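Local coordinates for carbohydrate binding protein (Flavobacterium johnsoniae, PDB 3HZB) that binds calcium ions through a betagamma-crystallin domain, one part of a longer, probably secreted protein that probably also recognises carbohydrate, at residues A60-N65 with T73-K78. Sequence-based numbering, arbitrary orientation.
Sequences ASTVIN and TTWNDK. With CA (calcium ion), chain L; CA (calcium ion), chain M.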
loop_
_atom_site.group_PDB
_atom_site.type_symbol
_atom_site.label_atom_id
_atom_site.label_comp_id
_atom_site.label_asym_id
_atom_site.label_seq_id
_atom_site.Cartn_x
_atom_site.Cartn_y
_atom_site.Cartn_z
ATOM N N ALA B 60 4.124 22.160 7.747
ATOM C CA ALA B 60 4.711 20.850 8.011
ATOM C C ALA B 60 4.460 19.851 6.882
ATOM O O ALA B 60 3.507 19.991 6.114
ATOM C CB ALA B 60 4.164 20.298 9.322
ATOM N N SER B 61 5.322 18.841 6.794
ATOM C CA SER B 61 5.207 17.812 5.766
ATOM C C SER B 61 5.434 16.430 6.354
ATOM O O SER B 61 5.936 16.288 7.469
ATOM C CB SER B 61 6.237 18.036 4.647
ATOM O OG SER B 61 6.130 19.326 4.076
ATOM N N THR B 62 5.047 15.413 5.596
ATOM C CA THR B 62 5.243 14.031 6.003
ATOM C C THR B 62 5.216 13.205 4.729
ATOM O O THR B 62 4.649 13.630 3.719
ATOM C CB THR B 62 4.139 13.536 6.971
ATOM O OG1 THR B 62 4.536 12.278 7.537
ATOM C CG2 THR B 62 2.814 13.358 6.240
ATOM N N VAL B 63 5.844 12.038 4.767
ATOM C CA VAL B 63 5.887 11.176 3.596
ATOM C C VAL B 63 5.020 9.943 3.784
ATOM O O VAL B 63 5.064 9.296 4.827
ATOM C CB VAL B 63 7.329 10.696 3.299
ATOM C CG1 VAL B 63 7.346 9.841 2.038
ATOM C CG2 VAL B 63 8.255 11.882 3.152
ATOM N N ILE B 64 4.219 9.631 2.773
ATOM C CA ILE B 64 3.382 8.444 2.813
ATOM C C ILE B 64 3.958 7.582 1.695
ATOM O O ILE B 64 3.734 7.855 0.515
ATOM C CB ILE B 64 1.901 8.767 2.506
ATOM C CG1 ILE B 64 1.412 9.915 3.398
ATOM C CG2 ILE B 64 1.048 7.520 2.722
ATOM C CD1 ILE B 64 1.503 9.640 4.891
ATOM N N ASN B 65 4.721 6.556 2.065
ATOM C CA ASN B 65 5.345 5.688 1.071
ATOM C C ASN B 65 4.774 4.273 1.013
ATOM O O ASN B 65 5.371 3.382 0.409
ATOM C CB ASN B 65 6.856 5.630 1.297
ATOM C CG ASN B 65 7.214 5.441 2.749
ATOM O OD1 ASN B 65 6.608 4.629 3.444
ATOM N ND2 ASN B 65 8.211 6.185 3.217
ATOM N N THR B 73 -4.074 11.943 13.985
ATOM C CA THR B 73 -4.657 13.211 14.409
ATOM C C THR B 73 -3.970 14.437 13.820
ATOM O O THR B 73 -4.605 15.468 13.608
ATOM C CB THR B 73 -4.630 13.343 15.942
ATOM O OG1 THR B 73 -5.287 12.213 16.527
ATOM C CG2 THR B 73 -5.337 14.616 16.377
ATOM N N THR B 74 -2.672 14.323 13.566
ATOM C CA THR B 74 -1.904 15.430 13.017
ATOM C C THR B 74 -2.169 15.650 11.532
ATOM O O THR B 74 -2.089 16.780 11.043
ATOM C CB THR B 74 -0.387 15.200 13.209
ATOM O OG1 THR B 74 -0.094 15.083 14.606
ATOM C CG2 THR B 74 0.410 16.363 12.636
ATOM N N TRP B 75 -2.498 14.582 10.815
ATOM C CA TRP B 75 -2.718 14.707 9.383
ATOM C C TRP B 75 -4.108 14.461 8.835
ATOM O O TRP B 75 -4.395 14.843 7.702
ATOM C CB TRP B 75 -1.722 13.824 8.636
ATOM C CG TRP B 75 -0.350 14.370 8.733
ATOM C CD1 TRP B 75 0.603 14.049 9.657
ATOM C CD2 TRP B 75 0.206 15.407 7.922
ATOM N NE1 TRP B 75 1.723 14.825 9.470
ATOM C CE2 TRP B 75 1.506 15.668 8.411
ATOM C CE3 TRP B 75 -0.268 16.144 6.827
ATOM C CZ2 TRP B 75 2.338 16.637 7.843
ATOM C CZ3 TRP B 75 0.561 17.109 6.261
ATOM C CH2 TRP B 75 1.850 17.345 6.771
ATOM N N ASN B 76 -4.973 13.828 9.617
ATOM C CA ASN B 76 -6.322 13.558 9.140
ATOM C C ASN B 76 -7.113 14.853 8.986
ATOM O O ASN B 76 -7.154 15.677 9.897
ATOM C CB ASN B 76 -7.061 12.628 10.096
ATOM C CG ASN B 76 -8.421 12.244 9.574
ATOM O OD1 ASN B 76 -8.536 11.671 8.490
ATOM N ND2 ASN B 76 -9.464 12.567 10.330
ATOM N N ASP B 77 -7.741 15.021 7.826
ATOM C CA ASP B 77 -8.524 16.221 7.544
ATOM C C ASP B 77 -7.694 17.485 7.718
ATOM O O ASP B 77 -8.190 18.490 8.223
ATOM C CB ASP B 77 -9.745 16.291 8.465
ATOM C CG ASP B 77 -10.708 15.155 8.229
ATOM O OD1 ASP B 77 -10.647 14.571 7.131
ATOM O OD2 ASP B 77 -11.527 14.852 9.122
ATOM N N LYS B 78 -6.436 17.429 7.295
ATOM C CA LYS B 78 -5.544 18.571 7.420
ATOM C C LYS B 78 -4.720 18.827 6.158
ATOM O O LYS B 78 -4.091 19.862 6.036
ATOM C CB LYS B 78 -4.582 18.362 8.599
ATOM C CG LYS B 78 -5.237 18.361 9.970
ATOM C CD LYS B 78 -5.806 19.728 10.304
ATOM C CE LYS B 78 -6.427 19.759 11.691
ATOM N NZ LYS B 78 -7.073 21.078 11.953
HETATM CA CA CA L . -11.928 12.772 5.876
HETATM CA CA CA M . -4.607 22.346 6.075
HETATM O O HOH W 1 -12.573 12.584 8.423
HETATM O O HOH W 2 -13.974 14.350 5.600
HETATM O O HOH W 3 -13.871 11.006 6.762
HETATM O O HOH W 4 -3.570 22.020 8.496
HETATM O O HOH W 5 -6.127 24.073 7.694
#
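Thr-62 lays its methyl group on the indole of Trp-75, a compact example of how a single aromatic side chain can join a metal-binding loop to a β-sheet. CG2 stands 3.6 Å from the centroid of the five-membered ring and 20° off its normal, a CH-pi contact over the face; its closest atom is CE2 of Trp-75, 3.4 Å from CG2 of Thr-62. The torsion of Thr-62 explains the choice of branch: with OG1 anti to the backbone N (chi1 -168°), the methyl falls between N and the carbonyl carbon and is the branch presented to the ring. The two side chains approach from opposite directions, the threonine from the strand and the tryptophan from the loop.

The six-membered ring reaches further, to the backbone of the strand. CH2 of Trp-75 comes within 3.2 Å of the carbonyl O of Ala-60, which lies at the ring edge, near its plane, while CZ2 of Trp-75 packs 3.4 Å from the carbonyl C of Ser-61. No hydrogen bond crosses between the segments, so the join rests on packing around the buried indole. The side chain of Gln-53 also touches that of Trp-75, and its amide donates to the carbonyl O of Thr-74.

Just beyond the tryptophan the loop meets two calcium ions. Asp-77 binds one through OD1 at 2.5 Å, while its OD2 accepts a hydrogen bond from a water on the same ion; Lys-78 gives its backbone O to the other. Asp-37, Ser-39, Lys-7 and three waters complete the first site, and Asp-36, Gln-53 and Ser-80 contribute to the second. Trp-75, packed on edge strand 60-64 of this chain's four-stranded sheet, precedes the N/D-N/D-X-X-S/T-S calcium signature (Asn-76, Asp-77, with Ser-80 as S/T) of the Greek key betagamma-crystallin fold.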